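Local coordinates for protein histone-lysine N-methyltransferase, H3 lysine-9 specific SUVH4 (Arabidopsis thaliana, PDB 4QEN) that methylates histone H3 on its ninth residue, a lysine, which marks chromatin for silencing, binds methylated DNA and is required to maintain CpNpG and asymmetric DNA methylation, at residues 105-110 with 152-157; 115-120 with 139-144. All coordinates share one frame; numbering follows the deposited sequence.

Contact 1 (105-110 with 152-157); sequences PLAVSI and NLALKH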
loop_
_atom_site.group_PDB
_atom_site.type_symbol
_atom_site.label_atom_id
_atom_site.label_comp_id
_atom_site.label_asym_id
_atom_site.label_seq_id
_atom_site.Cartn_x
_atom_site.Cartn_y
_atom_site.Cartn_z
ATOM N N PRO A 105 -10.676 -17.391 29.207
ATOM C CA PRO A 105 -10.337 -16.598 28.012
ATOM C C PRO A 105 -11.223 -16.928 26.811
ATOM O O PRO A 105 -11.851 -17.988 26.755
ATOM C CB PRO A 105 -8.888 -17.000 27.726
ATOM C CG PRO A 105 -8.778 -18.385 28.263
ATOM C CD PRO A 105 -9.657 -18.418 29.491
ATOM N N LEU A 106 -11.263 -16.011 25.852
ATOM C CA LEU A 106 -12.188 -16.111 24.732
ATOM C C LEU A 106 -11.486 -15.575 23.486
ATOM O O LEU A 106 -11.046 -14.425 23.469
ATOM C CB LEU A 106 -13.434 -15.273 25.034
ATOM C CG LEU A 106 -14.615 -15.327 24.053
ATOM C CD1 LEU A 106 -15.275 -16.709 24.075
ATOM C CD2 LEU A 106 -15.634 -14.235 24.390
ATOM N N ALA A 107 -11.373 -16.401 22.452
ATOM C CA ALA A 107 -10.619 -16.021 21.261
ATOM C C ALA A 107 -11.411 -15.052 20.404
ATOM O O ALA A 107 -12.641 -15.122 20.351
ATOM C CB ALA A 107 -10.262 -17.244 20.456
ATOM N N VAL A 108 -10.704 -14.148 19.728
ATOM C CA VAL A 108 -11.365 -13.244 18.801
ATOM C C VAL A 108 -10.731 -13.330 17.427
ATOM O O VAL A 108 -11.378 -12.974 16.440
ATOM C CB VAL A 108 -11.349 -11.772 19.274
ATOM C CG1 VAL A 108 -12.068 -11.629 20.613
ATOM C CG2 VAL A 108 -9.919 -11.245 19.347
ATOM N N SER A 109 -9.483 -13.805 17.337
ATOM C CA SER A 109 -8.831 -13.773 16.017
ATOM C C SER A 109 -7.790 -14.881 15.865
ATOM O O SER A 109 -7.008 -15.105 16.765
ATOM C CB SER A 109 -8.175 -12.392 15.783
ATOM O OG SER A 109 -7.351 -12.385 14.624
ATOM N N ILE A 110 -7.788 -15.581 14.738
ATOM C CA ILE A 110 -6.740 -16.560 14.475
ATOM C C ILE A 110 -6.087 -16.377 13.110
ATOM O O ILE A 110 -6.701 -15.890 12.145
ATOM C CB ILE A 110 -7.250 -18.024 14.562
ATOM C CG1 ILE A 110 -8.186 -18.349 13.395
ATOM C CG2 ILE A 110 -7.907 -18.308 15.913
ATOM C CD1 ILE A 110 -8.770 -19.746 13.490
ATOM N N ASN A 152 -6.226 -22.596 23.313
ATOM C CA ASN A 152 -7.066 -23.776 23.110
ATOM C C ASN A 152 -8.311 -23.671 23.967
ATOM O O ASN A 152 -9.402 -24.105 23.573
ATOM C CB ASN A 152 -6.314 -25.066 23.447
ATOM C CG ASN A 152 -5.071 -25.232 22.617
ATOM O OD1 ASN A 152 -4.902 -24.539 21.622
ATOM N ND2 ASN A 152 -4.187 -26.145 23.021
ATOM N N LEU A 153 -8.135 -23.094 25.150
ATOM C CA LEU A 153 -9.259 -22.867 26.042
ATOM C C LEU A 153 -10.094 -21.745 25.428
ATOM O O LEU A 153 -11.331 -21.820 25.380
ATOM C CB LEU A 153 -8.746 -22.462 27.421
ATOM C CG LEU A 153 -9.740 -22.426 28.575
ATOM C CD1 LEU A 153 -10.603 -23.703 28.607
ATOM C CD2 LEU A 153 -8.967 -22.268 29.877
ATOM N N ALA A 154 -9.404 -20.734 24.894
ATOM C CA ALA A 154 -10.112 -19.579 24.349
ATOM C C ALA A 154 -11.065 -20.003 23.231
ATOM O O ALA A 154 -12.239 -19.622 23.218
ATOM C CB ALA A 154 -9.129 -18.532 23.860
ATOM N N LEU A 155 -10.561 -20.852 22.340
ATOM C CA LEU A 155 -11.357 -21.386 21.253
ATOM C C LEU A 155 -12.492 -22.284 21.750
ATOM O O LEU A 155 -13.594 -22.260 21.201
ATOM C CB LEU A 155 -10.477 -22.127 20.240
ATOM C CG LEU A 155 -9.636 -21.171 19.369
ATOM C CD1 LEU A 155 -8.594 -21.930 18.553
ATOM C CD2 LEU A 155 -10.553 -20.343 18.443
ATOM N N LYS A 156 -12.229 -23.044 22.808
ATOM C CA LYS A 156 -13.270 -23.890 23.374
ATOM C C LYS A 156 -14.387 -22.977 23.831
ATOM O O LYS A 156 -15.568 -23.262 23.585
ATOM C CB LYS A 156 -12.731 -24.683 24.562
ATOM C CG LYS A 156 -13.798 -25.287 25.507
ATOM C CD LYS A 156 -13.089 -26.120 26.605
ATOM C CE LYS A 156 -14.046 -27.054 27.331
ATOM N NZ LYS A 156 -14.937 -26.308 28.220
ATOM N N HIS A 157 -14.021 -21.857 24.456
ATOM C CA HIS A 157 -15.067 -20.986 24.971
ATOM C C HIS A 157 -15.848 -20.359 23.811
ATOM O O HIS A 157 -17.079 -20.211 23.898
ATOM C CB HIS A 157 -14.515 -19.968 25.974
ATOM C CG HIS A 157 -14.051 -20.606 27.253
ATOM N ND1 HIS A 157 -13.108 -20.030 28.078
ATOM C CD2 HIS A 157 -14.405 -21.776 27.841
ATOM C CE1 HIS A 157 -12.901 -20.822 29.121
ATOM N NE2 HIS A 157 -13.671 -21.887 29.001
#

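Contact 2 (115-120 with 139-144); sequences QYEDDL and NKRQIK. With nucleotides of chain B.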
loop_
_atom_site.group_PDB
_atom_site.type_symbol
_atom_site.label_atom_id
_atom_site.label_comp_id
_atom_site.label_asym_id
_atom_site.label_seq_id
_atom_site.Cartn_x
_atom_site.Cartn_y
_atom_site.Cartn_z
ATOM N N GLN A 115 1.866 -23.372 9.130
ATOM C CA GLN A 115 2.975 -23.754 9.997
ATOM C C GLN A 115 2.692 -25.025 10.804
ATOM O O GLN A 115 3.616 -25.722 11.224
ATOM C CB GLN A 115 3.330 -22.589 10.920
ATOM C CG GLN A 115 3.475 -21.259 10.167
ATOM C CD GLN A 115 4.572 -21.324 9.124
ATOM O OE1 GLN A 115 5.690 -21.730 9.422
ATOM N NE2 GLN A 115 4.254 -20.947 7.887
ATOM N N TYR A 116 1.414 -25.329 11.018
ATOM C CA TYR A 116 1.035 -26.507 11.799
ATOM C C TYR A 116 0.648 -27.662 10.867
ATOM O O TYR A 116 -0.288 -27.537 10.076
ATOM C CB TYR A 116 -0.117 -26.162 12.752
ATOM C CG TYR A 116 0.318 -25.540 14.071
ATOM C CD1 TYR A 116 0.932 -24.284 14.119
ATOM C CD2 TYR A 116 0.100 -26.206 15.274
ATOM C CE1 TYR A 116 1.320 -23.720 15.333
ATOM C CE2 TYR A 116 0.481 -25.659 16.482
ATOM C CZ TYR A 116 1.087 -24.415 16.513
ATOM O OH TYR A 116 1.458 -23.891 17.733
ATOM N N GLU A 117 1.368 -28.780 10.947
ATOM C CA GLU A 117 1.124 -29.896 10.027
ATOM C C GLU A 117 -0.278 -30.503 10.161
ATOM O O GLU A 117 -0.722 -31.226 9.271
ATOM C CB GLU A 117 2.190 -30.992 10.170
ATOM C CG GLU A 117 2.150 -31.727 11.504
ATOM C CD GLU A 117 3.068 -31.098 12.556
ATOM O OE1 GLU A 117 3.446 -29.909 12.392
ATOM O OE2 GLU A 117 3.423 -31.806 13.534
ATOM N N ASP A 118 -0.976 -30.219 11.263
ATOM C CA ASP A 118 -2.323 -30.765 11.456
ATOM C C ASP A 118 -3.433 -29.860 10.914
ATOM O O ASP A 118 -4.593 -30.281 10.873
ATOM C CB ASP A 118 -2.589 -31.116 12.936
ATOM C CG ASP A 118 -1.611 -32.160 13.472
ATOM O OD1 ASP A 118 -1.692 -33.324 13.040
ATOM O OD2 ASP A 118 -0.735 -31.826 14.299
ATOM N N ASP A 119 -3.096 -28.626 10.514
ATOM C CA ASP A 119 -4.102 -27.718 9.950
ATOM C C ASP A 119 -4.661 -28.297 8.654
ATOM O O ASP A 119 -3.915 -28.851 7.851
ATOM C CB ASP A 119 -3.520 -26.316 9.639
ATOM C CG ASP A 119 -3.318 -25.455 10.882
ATOM O OD1 ASP A 119 -3.750 -25.836 11.991
ATOM O OD2 ASP A 119 -2.696 -24.379 10.750
ATOM N N LEU A 120 -5.970 -28.167 8.444
ATOM C CA LEU A 120 -6.569 -28.571 7.177
ATOM C C LEU A 120 -7.453 -27.441 6.667
ATOM O O LEU A 120 -8.445 -27.107 7.314
ATOM C CB LEU A 120 -7.398 -29.857 7.335
ATOM C CG LEU A 120 -8.175 -30.357 6.104
ATOM C CD1 LEU A 120 -7.242 -30.577 4.929
ATOM C CD2 LEU A 120 -9.004 -31.657 6.401
ATOM N N ASN A 139 12.530 -28.982 11.805
ATOM C CA ASN A 139 11.496 -29.288 10.823
ATOM C C ASN A 139 10.144 -28.716 11.265
ATOM O O ASN A 139 9.138 -28.816 10.558
ATOM C CB ASN A 139 11.407 -30.791 10.564
ATOM C CG ASN A 139 10.913 -31.111 9.160
ATOM O OD1 ASN A 139 11.626 -31.724 8.366
ATOM N ND2 ASN A 139 9.691 -30.691 8.848
ATOM N N LYS A 140 10.142 -28.114 12.450
ATOM C CA LYS A 140 9.022 -27.294 12.915
ATOM C C LYS A 140 7.724 -28.101 13.115
ATOM O O LYS A 140 6.626 -27.660 12.769
ATOM C CB LYS A 140 8.814 -26.107 11.976
ATOM C CG LYS A 140 7.937 -25.016 12.538
ATOM C CD LYS A 140 7.995 -23.776 11.708
ATOM C CE LYS A 140 6.724 -22.989 11.889
ATOM N NZ LYS A 140 6.727 -22.077 13.054
ATOM N N ARG A 141 7.877 -29.303 13.659
ATOM C CA ARG A 141 6.760 -30.209 13.881
ATOM C C ARG A 141 6.307 -30.137 15.344
ATOM O O ARG A 141 6.916 -29.441 16.151
ATOM C CB ARG A 141 7.190 -31.635 13.543
ATOM C CG ARG A 141 7.720 -31.810 12.119
ATOM C CD ARG A 141 6.587 -31.875 11.083
ATOM N NE ARG A 141 7.105 -31.922 9.716
ATOM C CZ ARG A 141 7.584 -33.012 9.124
ATOM N NH1 ARG A 141 8.042 -32.932 7.882
ATOM N NH2 ARG A 141 7.612 -34.181 9.767
ATOM N N GLN A 142 5.239 -30.855 15.687
ATOM C CA GLN A 142 4.848 -30.987 17.085
ATOM C C GLN A 142 5.880 -31.809 17.830
ATOM O O GLN A 142 6.319 -32.852 17.340
ATOM C CB GLN A 142 3.485 -31.671 17.212
ATOM C CG GLN A 142 2.336 -30.815 16.730
ATOM C CD GLN A 142 2.296 -29.475 17.436
ATOM O OE1 GLN A 142 2.611 -28.436 16.845
ATOM N NE2 GLN A 142 1.934 -29.493 18.715
ATOM N N ILE A 143 6.254 -31.362 19.024
ATOM C CA ILE A 143 7.243 -32.109 19.806
ATOM C C ILE A 143 6.763 -32.521 21.193
ATOM O O ILE A 143 7.474 -33.221 21.910
ATOM C CB ILE A 143 8.566 -31.332 19.942
ATOM C CG1 ILE A 143 8.295 -29.915 20.459
ATOM C CG2 ILE A 143 9.289 -31.296 18.600
ATOM C CD1 ILE A 143 9.555 -29.031 20.546
ATOM N N LYS A 144 5.564 -32.098 21.576
ATOM C CA LYS A 144 4.929 -32.668 22.763
ATOM C C LYS A 144 3.432 -32.405 22.764
ATOM O O LYS A 144 2.949 -31.572 22.006
ATOM C CB LYS A 144 5.559 -32.147 24.059
ATOM C CG LYS A 144 5.276 -30.712 24.360
ATOM C CD LYS A 144 5.285 -30.469 25.856
ATOM C CE LYS A 144 6.098 -29.251 26.223
ATOM N NZ LYS A 144 7.548 -29.609 26.301
ATOM N N1 5CM B 7 -0.198 -20.897 13.006
ATOM C C2 5CM B 7 -0.613 -21.750 12.054
ATOM N N3 5CM B 7 -1.618 -22.698 12.380
ATOM C C4 5CM B 7 -2.075 -22.886 13.692
ATOM C C5 5CM B 7 -1.559 -22.100 14.701
ATOM C C5A 5CM B 7 -1.957 -22.224 16.054
ATOM C C6 5CM B 7 -0.611 -21.164 14.332
ATOM O O2 5CM B 7 -0.321 -21.642 10.869
ATOM N N4 5CM B 7 -2.985 -23.815 14.038
ATOM C "C1'" 5CM B 7 0.889 -19.876 13.235
ATOM C "C2'" 5CM B 7 1.213 -18.703 14.023
ATOM C "C3'" 5CM B 7 2.682 -18.506 13.245
ATOM C "C4'" 5CM B 7 3.399 -19.839 13.585
ATOM O "O4'" 5CM B 7 2.196 -20.628 13.118
ATOM O "O3'" 5CM B 7 2.745 -18.310 11.835
ATOM C "C5'" 5CM B 7 3.319 -19.687 15.157
ATOM O "O5'" 5CM B 7 2.328 -19.284 16.119
ATOM P P 5CM B 7 2.062 -20.052 17.490
ATOM O OP1 5CM B 7 0.665 -19.842 17.923
ATOM O OP2 5CM B 7 2.541 -21.440 17.426
HETATM O O HOH W 1 5.165 -27.805 10.081
HETATM O O HOH W 2 3.090 -28.270 14.163
#

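Contact 1 (105-110 with 152-157)
Strand 106-110 and helix 152-157 cross at a right angle, -90°, with their axes 5.6 Å apart at closest approach and L106 lying nearest A154. P105, just ahead of the strand and preceded by a cis peptide bond, makes the shorter of two hydrogen bonds: H157 ND1 donates to P105 O over 2.7 Å. The acceptor sits at the edge of the imidazole, 13° out of the ring plane, and the donor lies in the carbonyl plane of P105. H157 reaches it because its CG stands beside its own backbone N, anti to the carbonyl carbon (chi1 -68°). The same P105 O receives the CA-H of A154, at 3.4 Å from A154 CA and almost straight, so this oxygen takes one hydrogen bond and one CA-H...O contact from the helix. L153 O lies over one face of the H157 ring, toward its rim.

This is a helix packed across the mixed sheet of the SRA domain, where strand 106-112 runs between strand 88-91 and strand 165-172; Y90 and I88 of the former also touch A154 and L155. Small residues let the backbones come close: the methyl of A154 presses on the strand main chain at A107 N, and A154 CB is 3.8 Å from A107 CB. A weak hydrogen bond runs from A107 N to A154 O, 3.4 Å long. Beyond it, L155 CD2 packs on A107 CB at 3.7 Å and touches I110 CG2. Between A107 and I110 the strand carries a classic beta bulge, V108 and S109 both facing D89. At the other end the proline ring crosses L153 at about a right angle, P105 CD meeting L153 CD2 at 3.9 Å, while L106 CD1 rests against H157 CB.

Contact 2 (115-120 with 139-144)
Q115 and K140 meet where two loops of the SRA domain come together beside a 5-methylcytosine nucleotide, 5CM7 of chain B; the first loop makes a type I beta turn from Y116 to D119. Q115 OE1 lies 3.0 Å from K140 CE, a polar-to-methylene contact, while Q115 NE2 bonds to S113 O and K140 NZ, on a less well defined side chain, to H134 NE2. A water donates to Q115 O and K140 O, bridging the two backbones, and Q115 N donates to O2 of the base.

Y116 lays one ring face over the methylated base, with Y116 CD1 3.3 Å from C4 of 5CM7, and its OH bonds to OP2 of the same nucleotide. H134 also stacks with this ring, and Q142 OE1 approaches CE2 obliquely, its amide held by a bond from Q142 NE2 to G132 O. A leucine in place of Y116 would probably leave the base without its flat aromatic cover and OP2 without its hydroxyl partner.

E117 then turns its chain back at chi2 (-92°) to bring the carboxylate to the other loop, where Q142 N donates to the syn lone pair of E117 OE2 at 3.0 Å, nearly straight (167°). S200 OG is a second partner of that oxygen, and R141 passes its CB and CD alongside the carboxylate. D118 OD2 approaches Q142 CG, its other oxygen being held by V199 N. At the end of the turn D119 faces the nucleotide: 5CM7 N4 donates to D119 OD1 at 3.0 Å, and D119 OD2 lies 2.6 Å from N3 of the base.

Both contacts belong to the SRA domain, with their centres about 19 Å apart and their nearest atoms about 7 Å apart, so they do not touch. In chain order the segments run 105-110, 115-120, 139-144 and 152-157, which nests contact 2 inside the loop closed by contact 1. Strand 106-112 leads out of contact 1 into the first loop of contact 2, and the second loop returns to helix 151-161. Contact 1 is thus the buried join of helix and sheet, and contact 2 the partly buried pairing of the intervening loops, of which 115-120 contacts the methylated base and 139-144 backs it. Both lie away from the annotated cofactor and zinc sites, consistent with a DNA-reading module separate from the catalytic SET domain.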